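Local coordinates for protein extracellular ligand-binding receptor (Verminephrobacter eiseniae, PDB 4M88) that probably binds an amino acid or a related small solute outside the cell membrane as the receptor component of an ABC transporter, at residues P105-L110 with T153-G157; R122-E128 with V229-V233; T146-D150 with K179-D183; V98-V104 with K117-R122; S56-A61 with A82-M87. One frame throughout, in Å; residues are numbered along the deposited sequence.

Overall arrangement
All five contacts belong to a two-lobed periplasmic binding protein. Interactions 4 and 5 lie in the N-terminal lobe: 98-104 with 117-122 is a buried, largely apolar strand pair, whereas 56-61 with 82-87 is a helix crossing nearer the surface, apolar inside and charged outside. Ile-84 and Met-87 of the latter touch Phe-118 of the former. Interaction 3 is a partly exposed strand pair at the sheet edge of the other lobe, about 27 Å from interaction 4 between centres. Interaction 1, small and partly hydrated, bridges the lobes; interaction 2, fully buried and rich in charged and polar groups, lies where the chain enters the second lobe, with Arg-122, shared with interaction 4, reaching over from the first.

Interaction 1. Residues P105-L110 with T153-G157; sequences PGAESL and TGTSG
The 105-110 segment enters through a cis peptide bond before Pro-105, turns at Gly-106 (phi/psi -85/39), is extended at Ala-107 (-58/143) and takes helical angles from Glu-108 to Leu-110, with Leu-110 N bonded to Ala-107 O at 3.1 Å. Facing it, 153-157 is regular helix, Gly-157 N to Thr-153 O 3.0 Å. The CA atoms of Ala-107 and Thr-153 lie 5.8 Å apart, those of Ser-109 and Ser-156 6.1 Å. Thr-153, chi1 p, pushes its CG2 against Ala-107 CB (3.7 Å) and Leu-110 CD1 (3.9 Å), while its OG1 is hydrogen-bonded to Ser-81 OG and to a glycerol, probably from crystallisation. One turn on, Ser-156, chi1 t, accepts a weak hydrogen bond from Ser-109 N to its OG (3.4 Å). Glu-108 N donates at 2.8 Å to a water that lies 3.0 Å from Ser-156 OG. Small side chains and a water joining loop and helix across the lobes are consistent with the cleft of a two-lobed periplasmic binding protein, where ligands bind in relatives.

Interaction 2. Residues R122-E128 with V229-V233; sequences RAGDKQE and VLSYV
Gly-124 is the N-cap of a helix starting at Asp-125, and Glu-128 N closes its first turn on Gly-124 O at 3.1 Å. The 229-233 segment leaves a strand and bends in an inverse gamma turn centred on Ser-231 (phi/psi -72/57), with Tyr-232 N to Leu-230 O at 2.7 Å. The closest CA pair is Glu-128 with Leu-230, 6.7 Å. Nearly every polar group in this buried contact finds a partner. Arg-122, bent (chi1 p, chi2 t, chi3 p), gives its NH1 to Ser-231 O at 3.1 Å and, weakly, its NH2 at 3.4 Å; NH1 also forms a salt bridge with Glu-290, and NH2 lies obliquely 3.1 Å from Tyr-232 CE1. Ser-231 N donates to Glu-128 OE1 (3.2 Å), and Ser-231 OG sits 2.7 Å from Glu-128 OE2, with Val-253 O competing for its single proton. Tyr-232, chi1 m, donates from OH to Asp-125 OD1 at 2.6 Å and accepts from Gly-106 N, while Asp-125 OD2 binds a glycerol. Leu-230 lies against the two carboxylates, its CD1 3.8 Å from Asp-125 CG and its CB 3.3 Å from Glu-128 OE1, and has Ile-129 and Ile-132 as apolar neighbours. The first crossing between lobes passes from strand 118-119 into helix 125-138 against the end of strand 227-229; strand 250-254 lies beside Glu-128, and helix 208-220 behind Tyr-232.

Interaction 3. Residues T146-D150 with K179-D183; sequences TLYQD and KSGPD
Two backbone hydrogen bonds join the ends of neighbouring parallel strands in a beta-alpha-beta unit: Ser-180 N to Tyr-148 O and Asp-150 N to Ser-180 O, both 3.0 Å. The register pairs Tyr-148 with Lys-179 (CA-CA 5.1 Å) and Gln-149 with Ser-180 (5.0 Å). Alongside these bonds, using the same two acceptors, CA-H...O contacts run from Lys-179 CA to Tyr-148 O (3.4 Å) and from Gln-149 CA to Ser-180 O (3.3 Å). Beyond the last pair the chains diverge, so that the directions 147-150 and 179-182 are 72° apart. Asp-150 and Lys-179 add a long salt bridge, OD2 to NZ 3.7 Å, and Asp-150 CG, the carboxylate carbon, lies 3.4 Å from Lys-179 CD. Tyr-148 and Lys-179 point to the sheet face on which helix 152-166 packs; there, with Tyr-148 at chi1 p, Lys-179 CA lies over one face of the Tyr-148 ring in a CH-pi contact, 4.0 Å from the centroid, and Lys-179 CD reaches the Tyr-148 OH at 3.6 Å. The face of Gln-149 and Ser-180 is covered partly by helix 184-195. There Leu-147 CD1 meets Ser-180 CB at 4.0 Å. Strand 174-180 is the outermost strand of this sheet, and the chain turns from it through Gly-181 and Pro-182 to Asp-183, the N-cap of that helix. Gln-149, fully extended (chi1 and chi2 t), ends with its NE2 3.7 Å from Pro-182 CB.

Interaction 4. Residues V98-V104 with K117-R122; sequences VVVVNGV and KFFHVR
Apolar side chains fill both faces of this parallel strand pair. Val-100 CG1 lies 3.7 Å from Phe-118 CD1 on the face covered by helix 81-89. On the other, under helices 286-303 and 312-321, Val-101 CG1 packs on Val-121 CG2 (3.9 Å), and Val-99 CG2 reaches Phe-119 CD2 at 3.2 Å. The register pairs Val-100 with Phe-118 (CA-CA 4.7 Å) and Val-101 with Phe-119 (5.0 Å), bonded Val-100 N to Lys-117 O (2.9 Å), Phe-119 N to Val-100 O (2.8 Å) and Asn-102 N to Phe-119 O (2.6 Å). Asn-102, at positive phi (76°), ends the regular pairing; its OD1 then takes Val-121 N (2.9 Å) and Arg-122 N (3.1 Å), while ND2 bonds to Glu-290 and Ser-77. A CB on Gly-103 would clash with Phe-118 CZ. A water joins Gly-103 O (2.7 Å) to His-120 ND1 (2.9 Å). Strand, short helix 108-111 and edge strand form a beta-alpha-beta unit of the Rossmann-like N-terminal lobe.

Interaction 5. Residues S56-A61 with A82-M87; sequences SGEGFA and AAIKRM
Arg-86, Phe-60 and Gly-57 bury most of the surface where helix 57-61 crosses helix 82-87, at -53° with the axes 7.8 Å apart at closest approach. Gly-57 lets the backbones close in: its CA is 4.1 Å from both Ala-83 CA and Ala-83 N, and a CB here would point at the other helix, tight against Ala-82 O and Arg-86 CB. Ala-82 CB rests 3.7 Å from Gly-57 N. Just before Gly-57, Ser-56 is the N-cap, its OG accepting from Gly-59 N at 2.9 Å. Phe-60, chi1 t, points inward; its CB meets Ala-83 CB at 3.8 Å, its CE2 lies 3.6 Å from Met-87 CB, and Ala-83 O sits over one ring face. The selenium of Met-87, a selenomethionine, is 5.1 Å from the ring centroid, an oblique Met-aromatic contact. On the outer side Arg-86, chi1 t and chi2 p, lays its CG 3.5 Å from Gly-57 O and reaches past Ala-61, whose CB lies over one face of the guanidinium, 3.8 Å from NH2. That NH2 makes a hydrogen-bonded salt bridge with Glu-58 OE2 at 3.1 Å, and Arg-86 NE forms a salt bridge with Asp-90, just past the end of helix 81-89. The contact therefore grades from an apolar inner side to a charged rim, with small residues at the crossing allowing close packing: plain helix-helix packing within the N-terminal lobe.

Interaction 1. Residues P105-L110 with T153-G157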
# COMPACT_ATOMS: atom_id res chain seq x y z
N PRO A 105 1.47 5.65 0.26
CA PRO A 105 1.69 4.72 1.36
C PRO A 105 0.78 4.99 2.54
O PRO A 105 0.17 6.07 2.62
CB PRO A 105 3.13 5.04 1.78
CG PRO A 105 3.24 6.51 1.55
CD PRO A 105 2.44 6.77 0.28
N GLY A 106 0.71 4.03 3.46
CA GLY A 106 -0.05 4.18 4.68
C GLY A 106 0.71 4.88 5.78
O GLY A 106 0.60 4.52 6.96
N ALA A 107 1.49 5.90 5.42
CA ALA A 107 2.29 6.64 6.40
C ALA A 107 1.42 7.23 7.50
O ALA A 107 0.29 7.68 7.24
CB ALA A 107 3.10 7.73 5.71
N GLU A 108 1.92 7.22 8.73
CA GLU A 108 1.13 7.71 9.85
C GLU A 108 0.81 9.19 9.64
O GLU A 108 -0.29 9.65 9.99
CB GLU A 108 1.85 7.47 11.18
CG GLU A 108 1.05 7.84 12.44
CD GLU A 108 -0.25 7.04 12.60
OE1 GLU A 108 -0.45 6.02 11.90
OE2 GLU A 108 -1.09 7.46 13.43
N SER A 109 1.74 9.94 9.05
CA SER A 109 1.54 11.38 8.85
C SER A 109 0.43 11.71 7.85
O SER A 109 -0.07 12.84 7.84
CB SER A 109 2.85 12.05 8.41
OG SER A 109 3.34 11.47 7.21
N LEU A 110 0.06 10.74 7.02
CA LEU A 110 -1.00 10.94 6.02
C LEU A 110 -2.35 10.45 6.54
O LEU A 110 -3.41 10.79 6.01
CB LEU A 110 -0.65 10.20 4.73
CG LEU A 110 0.71 10.54 4.11
CD1 LEU A 110 0.96 9.69 2.88
CD2 LEU A 110 0.81 12.03 3.79
N THR A 153 7.47 11.22 4.55
CA THR A 153 6.87 9.95 4.96
C THR A 153 7.91 8.94 5.46
O THR A 153 7.58 8.02 6.23
CB THR A 153 6.07 9.31 3.83
OG1 THR A 153 6.88 9.24 2.65
CG2 THR A 153 4.82 10.13 3.55
N GLY A 154 9.15 9.09 5.01
CA GLY A 154 10.25 8.28 5.51
C GLY A 154 10.60 8.68 6.93
O GLY A 154 10.79 7.83 7.80
N THR A 155 10.69 9.99 7.16
CA THR A 155 10.92 10.52 8.50
C THR A 155 9.78 10.12 9.44
O THR A 155 10.00 9.82 10.62
CB THR A 155 11.06 12.05 8.48
OG1 THR A 155 12.17 12.42 7.65
CG2 THR A 155 11.28 12.60 9.89
N SER A 156 8.56 10.12 8.91
CA SER A 156 7.39 9.69 9.68
C SER A 156 7.55 8.23 10.08
O SER A 156 7.30 7.87 11.22
CB SER A 156 6.10 9.88 8.88
OG SER A 156 4.99 9.29 9.55
N GLY A 157 7.97 7.40 9.12
CA GLY A 157 8.24 6.00 9.40
C GLY A 157 9.32 5.85 10.46
O GLY A 157 9.18 5.05 11.38
O HOH W 1 4.57 6.32 9.21

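Interaction 2. Residues R122-E128 with V229-V233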
# COMPACT_ATOMS: atom_id res chain seq x y z
N ARG A 122 -5.86 -0.48 3.38
CA ARG A 122 -4.70 -1.19 3.90
C ARG A 122 -4.44 -0.77 5.34
O ARG A 122 -4.73 0.36 5.73
CB ARG A 122 -3.46 -0.89 3.07
CG ARG A 122 -3.13 0.60 3.02
CD ARG A 122 -1.70 0.84 2.60
NE ARG A 122 -1.36 0.01 1.45
CZ ARG A 122 -0.18 -0.57 1.26
NH1 ARG A 122 0.04 -1.30 0.18
NH2 ARG A 122 0.78 -0.40 2.16
N ALA A 123 -3.86 -1.68 6.12
CA ALA A 123 -3.39 -1.33 7.46
C ALA A 123 -2.32 -0.25 7.33
O ALA A 123 -1.63 -0.15 6.30
CB ALA A 123 -2.82 -2.56 8.16
N GLY A 124 -2.17 0.56 8.37
CA GLY A 124 -1.19 1.63 8.31
C GLY A 124 0.24 1.18 8.54
O GLY A 124 0.48 0.10 9.10
N ASP A 125 1.19 1.99 8.08
CA ASP A 125 2.61 1.77 8.33
C ASP A 125 2.88 1.59 9.82
O ASP A 125 3.75 0.81 10.20
CB ASP A 125 3.45 2.94 7.80
CG ASP A 125 3.61 2.92 6.29
OD1 ASP A 125 3.00 2.04 5.64
OD2 ASP A 125 4.34 3.79 5.75
N LYS A 126 2.13 2.28 10.68
CA LYS A 126 2.41 2.20 12.11
C LYS A 126 2.19 0.79 12.65
O LYS A 126 3.02 0.24 13.38
CB LYS A 126 1.57 3.22 12.89
CG LYS A 126 1.81 3.20 14.39
CD LYS A 126 1.17 4.41 15.07
CE LYS A 126 1.22 4.25 16.59
NZ LYS A 126 0.94 5.55 17.25
N GLN A 127 1.06 0.20 12.27
CA GLN A 127 0.77 -1.15 12.72
C GLN A 127 1.73 -2.14 12.09
O GLN A 127 2.16 -3.10 12.75
CB GLN A 127 -0.66 -1.54 12.40
CG GLN A 127 -1.08 -2.77 13.18
CD GLN A 127 -2.37 -3.36 12.66
OE1 GLN A 127 -3.10 -2.72 11.90
NE2 GLN A 127 -2.66 -4.58 13.07
N GLU A 128 2.07 -1.94 10.83
CA GLU A 128 3.07 -2.80 10.19
C GLU A 128 4.43 -2.74 10.89
O GLU A 128 5.08 -3.77 11.09
CB GLU A 128 3.21 -2.46 8.70
CG GLU A 128 1.94 -2.74 7.92
CD GLU A 128 2.16 -2.82 6.42
OE1 GLU A 128 3.24 -2.39 5.95
OE2 GLU A 128 1.26 -3.32 5.71
N VAL A 229 10.74 -5.32 5.22
CA VAL A 229 10.17 -4.23 4.45
C VAL A 229 8.67 -4.21 4.65
O VAL A 229 8.07 -5.23 5.02
CB VAL A 229 10.48 -4.35 2.94
CG1 VAL A 229 11.98 -4.40 2.71
CG2 VAL A 229 9.80 -5.58 2.35
N LEU A 230 8.05 -3.06 4.40
CA LEU A 230 6.61 -2.92 4.53
C LEU A 230 5.91 -3.28 3.22
O LEU A 230 6.56 -3.73 2.27
CB LEU A 230 6.26 -1.48 4.94
CG LEU A 230 6.96 -0.98 6.20
CD1 LEU A 230 6.49 0.44 6.55
CD2 LEU A 230 6.71 -1.92 7.35
N SER A 231 4.60 -3.08 3.19
CA SER A 231 3.77 -3.54 2.07
C SER A 231 3.95 -2.74 0.77
O SER A 231 2.97 -2.23 0.23
CB SER A 231 2.29 -3.48 2.46
OG SER A 231 1.98 -4.46 3.42
N TYR A 232 5.17 -2.67 0.25
CA TYR A 232 5.41 -1.83 -0.94
C TYR A 232 6.20 -2.46 -2.08
O TYR A 232 6.45 -1.81 -3.10
CB TYR A 232 6.03 -0.50 -0.52
CG TYR A 232 5.12 0.22 0.44
CD1 TYR A 232 3.88 0.66 0.02
CD2 TYR A 232 5.47 0.38 1.77
CE1 TYR A 232 3.01 1.29 0.89
CE2 TYR A 232 4.61 1.02 2.66
CZ TYR A 232 3.39 1.46 2.21
OH TYR A 232 2.53 2.08 3.09
N VAL A 233 6.60 -3.71 -1.92
CA VAL A 233 7.33 -4.42 -2.97
C VAL A 233 6.81 -5.85 -3.06
O VAL A 233 6.23 -6.36 -2.10
CB VAL A 233 8.85 -4.44 -2.69
CG1 VAL A 233 9.42 -3.05 -2.80
CG2 VAL A 233 9.14 -5.04 -1.33

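Interaction 3. Residues T146-D150 with K179-D183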
# COMPACT_ATOMS: atom_id res chain seq x y z
N THR A 146 17.61 0.77 10.86
CA THR A 146 16.60 1.14 9.87
C THR A 146 17.27 1.98 8.79
O THR A 146 17.99 2.92 9.11
CB THR A 146 15.46 1.96 10.47
OG1 THR A 146 14.86 1.24 11.55
CG2 THR A 146 14.40 2.29 9.41
N LEU A 147 17.05 1.61 7.53
CA LEU A 147 17.49 2.43 6.40
C LEU A 147 16.27 3.13 5.85
O LEU A 147 15.31 2.46 5.47
CB LEU A 147 18.09 1.54 5.32
CG LEU A 147 18.46 2.21 3.99
CD1 LEU A 147 19.54 3.27 4.21
CD2 LEU A 147 18.94 1.18 2.97
N TYR A 148 16.25 4.47 5.82
CA TYR A 148 15.04 5.14 5.35
C TYR A 148 15.34 6.30 4.41
O TYR A 148 16.37 6.95 4.52
CB TYR A 148 14.15 5.59 6.52
CG TYR A 148 14.72 6.74 7.33
CD1 TYR A 148 14.23 8.03 7.16
CD2 TYR A 148 15.73 6.53 8.26
CE1 TYR A 148 14.74 9.08 7.88
CE2 TYR A 148 16.24 7.58 8.99
CZ TYR A 148 15.73 8.86 8.80
OH TYR A 148 16.22 9.93 9.51
N GLN A 149 14.44 6.55 3.46
CA GLN A 149 14.70 7.63 2.51
C GLN A 149 14.35 8.97 3.16
O GLN A 149 13.38 9.07 3.90
CB GLN A 149 13.90 7.46 1.22
CG GLN A 149 14.27 8.51 0.15
CD GLN A 149 13.48 8.37 -1.13
OE1 GLN A 149 13.10 7.27 -1.53
NE2 GLN A 149 13.23 9.49 -1.79
N ASP A 150 15.16 9.98 2.85
CA ASP A 150 14.99 11.33 3.36
C ASP A 150 13.82 12.01 2.66
O ASP A 150 13.99 12.81 1.73
CB ASP A 150 16.28 12.13 3.17
CG ASP A 150 16.24 13.49 3.83
OD1 ASP A 150 15.28 13.75 4.59
OD2 ASP A 150 17.17 14.28 3.60
N LYS A 179 19.64 7.59 7.48
CA LYS A 179 18.88 8.27 6.44
C LYS A 179 19.69 8.23 5.15
O LYS A 179 20.92 8.25 5.18
CB LYS A 179 18.63 9.72 6.86
CG LYS A 179 17.58 10.45 6.03
CD LYS A 179 17.22 11.80 6.64
CE LYS A 179 18.43 12.70 6.77
NZ LYS A 179 18.05 14.10 7.15
N SER A 180 19.00 8.20 4.01
CA SER A 180 19.70 8.19 2.72
C SER A 180 18.90 8.90 1.64
O SER A 180 17.67 8.87 1.63
CB SER A 180 19.98 6.75 2.26
OG SER A 180 20.71 6.76 1.05
N GLY A 181 19.62 9.54 0.72
CA GLY A 181 19.01 10.03 -0.50
C GLY A 181 18.70 8.84 -1.39
O GLY A 181 19.19 7.74 -1.15
N PRO A 182 17.89 9.05 -2.43
CA PRO A 182 17.44 7.88 -3.19
C PRO A 182 18.45 7.39 -4.23
O PRO A 182 18.29 6.29 -4.76
CB PRO A 182 16.16 8.38 -3.85
CG PRO A 182 16.38 9.85 -4.02
CD PRO A 182 17.25 10.30 -2.86
N ASP A 183 19.47 8.19 -4.52
CA ASP A 183 20.46 7.84 -5.55
C ASP A 183 21.38 6.67 -5.17
O ASP A 183 21.58 6.37 -3.99
CB ASP A 183 21.28 9.07 -5.95
CG ASP A 183 21.95 9.73 -4.75
OD1 ASP A 183 23.18 9.57 -4.60
OD2 ASP A 183 21.25 10.41 -3.97

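Interaction 4. Residues V98-V104 with K117-R122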
# COMPACT_ATOMS: atom_id res chain seq x y z
N VAL A 98 -16.62 14.15 -2.96
CA VAL A 98 -15.97 12.93 -3.40
C VAL A 98 -15.50 12.17 -2.17
O VAL A 98 -15.37 12.74 -1.09
CB VAL A 98 -14.78 13.26 -4.32
CG1 VAL A 98 -13.60 13.80 -3.52
CG2 VAL A 98 -14.36 12.02 -5.13
N VAL A 99 -15.27 10.87 -2.32
CA VAL A 99 -14.61 10.12 -1.27
C VAL A 99 -13.34 9.55 -1.88
O VAL A 99 -13.30 9.25 -3.09
CB VAL A 99 -15.51 9.01 -0.72
CG1 VAL A 99 -15.90 8.12 -1.80
CG2 VAL A 99 -14.78 8.21 0.29
N VAL A 100 -12.29 9.47 -1.08
CA VAL A 100 -11.03 8.89 -1.54
C VAL A 100 -10.89 7.55 -0.84
O VAL A 100 -10.93 7.48 0.38
CB VAL A 100 -9.82 9.77 -1.20
CG1 VAL A 100 -8.54 9.12 -1.73
CG2 VAL A 100 -9.97 11.17 -1.79
N VAL A 101 -10.77 6.49 -1.62
CA VAL A 101 -10.77 5.14 -1.05
C VAL A 101 -9.40 4.54 -1.21
O VAL A 101 -8.95 4.25 -2.33
CB VAL A 101 -11.85 4.25 -1.69
CG1 VAL A 101 -11.75 2.83 -1.14
CG2 VAL A 101 -13.23 4.82 -1.42
N ASN A 102 -8.74 4.38 -0.06
CA ASN A 102 -7.36 3.91 0.05
C ASN A 102 -6.34 4.98 -0.32
O ASN A 102 -6.64 5.93 -1.07
CB ASN A 102 -7.11 2.61 -0.71
CG ASN A 102 -5.97 1.79 -0.11
OD1 ASN A 102 -5.88 1.66 1.12
ND2 ASN A 102 -5.09 1.28 -0.96
N GLY A 103 -5.14 4.83 0.22
CA GLY A 103 -4.04 5.72 -0.07
C GLY A 103 -2.77 4.91 0.13
O GLY A 103 -2.69 4.09 1.05
N VAL A 104 -1.80 5.12 -0.76
CA VAL A 104 -0.49 4.48 -0.66
C VAL A 104 0.55 5.59 -0.71
O VAL A 104 0.55 6.38 -1.66
CB VAL A 104 -0.23 3.56 -1.85
CG1 VAL A 104 1.17 2.94 -1.78
CG2 VAL A 104 -1.30 2.49 -1.92
N LYS A 117 -13.02 12.41 4.59
CA LYS A 117 -13.43 11.86 3.30
C LYS A 117 -12.42 10.85 2.73
O LYS A 117 -12.59 10.34 1.63
CB LYS A 117 -13.68 12.99 2.29
CG LYS A 117 -14.85 13.89 2.66
CD LYS A 117 -15.03 14.98 1.60
CE LYS A 117 -16.07 16.00 2.03
NZ LYS A 117 -16.18 17.08 1.02
N PHE A 118 -11.37 10.58 3.50
CA PHE A 118 -10.23 9.77 3.05
C PHE A 118 -10.27 8.46 3.85
O PHE A 118 -10.09 8.46 5.07
CB PHE A 118 -8.96 10.58 3.33
CG PHE A 118 -7.68 9.98 2.79
CD1 PHE A 118 -7.70 8.99 1.82
CD2 PHE A 118 -6.46 10.42 3.28
CE1 PHE A 118 -6.50 8.44 1.32
CE2 PHE A 118 -5.26 9.88 2.81
CZ PHE A 118 -5.28 8.88 1.82
N PHE A 119 -10.58 7.35 3.16
CA PHE A 119 -10.78 6.05 3.82
C PHE A 119 -9.61 5.14 3.49
O PHE A 119 -9.07 5.22 2.39
CB PHE A 119 -12.08 5.38 3.33
CG PHE A 119 -13.32 6.07 3.82
CD1 PHE A 119 -14.01 5.57 4.91
CD2 PHE A 119 -13.79 7.21 3.19
CE1 PHE A 119 -15.16 6.20 5.38
CE2 PHE A 119 -14.95 7.85 3.64
CZ PHE A 119 -15.63 7.34 4.74
N HIS A 120 -9.21 4.28 4.43
CA HIS A 120 -8.02 3.46 4.21
C HIS A 120 -8.37 1.99 4.21
O HIS A 120 -9.00 1.51 5.15
CB HIS A 120 -6.97 3.76 5.29
CG HIS A 120 -6.65 5.21 5.40
ND1 HIS A 120 -5.73 5.83 4.57
CD2 HIS A 120 -7.16 6.19 6.18
CE1 HIS A 120 -5.68 7.12 4.86
NE2 HIS A 120 -6.54 7.36 5.83
N VAL A 121 -7.97 1.29 3.16
CA VAL A 121 -8.26 -0.13 3.03
C VAL A 121 -7.08 -0.96 3.57
O VAL A 121 -7.29 -2.03 4.13
CB VAL A 121 -8.58 -0.49 1.56
CG1 VAL A 121 -8.80 -1.98 1.40
CG2 VAL A 121 -9.84 0.26 1.11
N ARG A 122 -5.86 -0.48 3.38
CA ARG A 122 -4.70 -1.19 3.90
C ARG A 122 -4.44 -0.77 5.34
O ARG A 122 -4.73 0.36 5.73
CB ARG A 122 -3.46 -0.89 3.07
CG ARG A 122 -3.13 0.60 3.02
CD ARG A 122 -1.70 0.84 2.60
NE ARG A 122 -1.36 0.01 1.45
CZ ARG A 122 -0.18 -0.57 1.26
NH1 ARG A 122 0.04 -1.30 0.18
NH2 ARG A 122 0.78 -0.40 2.16
O HOH W 2 -3.44 4.28 3.66

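Interaction 5. Residues S56-A61 with A82-M87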
# COMPACT_ATOMS: atom_id res chain seq x y z
N SER A 56 4.38 13.61 -8.39
CA SER A 56 4.66 14.91 -7.79
C SER A 56 3.41 15.50 -7.14
O SER A 56 2.29 15.22 -7.56
CB SER A 56 5.18 15.89 -8.84
OG SER A 56 4.20 16.11 -9.83
N GLY A 57 3.61 16.32 -6.12
CA GLY A 57 2.50 17.03 -5.51
C GLY A 57 1.89 17.99 -6.51
O GLY A 57 0.66 18.13 -6.60
N GLU A 58 2.75 18.66 -7.29
CA GLU A 58 2.29 19.61 -8.29
C GLU A 58 1.39 18.94 -9.31
O GLU A 58 0.35 19.48 -9.68
CB GLU A 58 3.47 20.26 -9.02
CG GLU A 58 3.67 21.72 -8.67
CD GLU A 58 2.40 22.54 -8.82
OE1 GLU A 58 1.62 22.32 -9.77
OE2 GLU A 58 2.18 23.42 -7.96
N GLY A 59 1.78 17.74 -9.73
CA GLY A 59 1.00 17.00 -10.70
C GLY A 59 -0.34 16.61 -10.13
O GLY A 59 -1.36 16.63 -10.82
N PHE A 60 -0.36 16.24 -8.85
CA PHE A 60 -1.62 15.88 -8.22
C PHE A 60 -2.55 17.09 -8.12
O PHE A 60 -3.73 17.00 -8.46
CB PHE A 60 -1.42 15.30 -6.83
CG PHE A 60 -2.66 14.68 -6.26
CD1 PHE A 60 -2.98 13.37 -6.55
CD2 PHE A 60 -3.53 15.43 -5.49
CE1 PHE A 60 -4.15 12.79 -6.04
CE2 PHE A 60 -4.70 14.87 -4.98
CZ PHE A 60 -5.00 13.55 -5.25
N ALA A 61 -2.00 18.21 -7.64
CA ALA A 61 -2.75 19.46 -7.54
C ALA A 61 -3.37 19.85 -8.88
O ALA A 61 -4.51 20.31 -8.93
CB ALA A 61 -1.84 20.57 -7.04
N ALA A 82 4.16 12.63 -1.85
CA ALA A 82 4.05 14.05 -2.17
C ALA A 82 2.63 14.39 -2.59
O ALA A 82 2.09 15.43 -2.19
CB ALA A 82 5.03 14.43 -3.27
N ALA A 83 2.05 13.51 -3.40
CA ALA A 83 0.69 13.69 -3.89
C ALA A 83 -0.32 13.74 -2.75
O ALA A 83 -1.10 14.68 -2.66
CB ALA A 83 0.33 12.58 -4.87
N ILE A 84 -0.33 12.71 -1.90
CA ILE A 84 -1.29 12.69 -0.78
C ILE A 84 -1.07 13.84 0.20
O ILE A 84 -2.03 14.45 0.70
CB ILE A 84 -1.29 11.32 -0.05
CG1 ILE A 84 -1.73 10.21 -1.01
CG2 ILE A 84 -2.20 11.35 1.18
CD1 ILE A 84 -1.40 8.81 -0.49
N LYS A 85 0.19 14.16 0.47
CA LYS A 85 0.50 15.29 1.34
C LYS A 85 -0.06 16.60 0.77
O LYS A 85 -0.62 17.42 1.49
CB LYS A 85 2.01 15.40 1.57
CG LYS A 85 2.43 16.56 2.48
CD LYS A 85 3.88 16.38 2.96
CE LYS A 85 4.24 17.42 4.01
NZ LYS A 85 4.09 18.80 3.47
N ARG A 86 0.08 16.77 -0.54
CA ARG A 86 -0.46 17.96 -1.21
C ARG A 86 -1.98 17.98 -1.11
O ARG A 86 -2.58 19.04 -0.87
CB ARG A 86 -0.01 17.99 -2.67
CG ARG A 86 -0.45 19.23 -3.44
CD ARG A 86 0.19 20.49 -2.86
NE ARG A 86 -0.08 21.65 -3.70
CZ ARG A 86 0.74 22.08 -4.66
NH1 ARG A 86 1.89 21.45 -4.90
NH2 ARG A 86 0.41 23.14 -5.38
N MSE A 87 -2.61 16.82 -1.28
CA MSE A 87 -4.06 16.72 -1.20
C MSE A 87 -4.52 17.20 0.18
O MSE A 87 -5.51 17.91 0.30
CB MSE A 87 -4.53 15.28 -1.43
CG MSE A 87 -6.05 15.08 -1.41
SE MSE A 87 -6.52 13.17 -1.58
CE MSE A 87 -6.05 12.56 0.21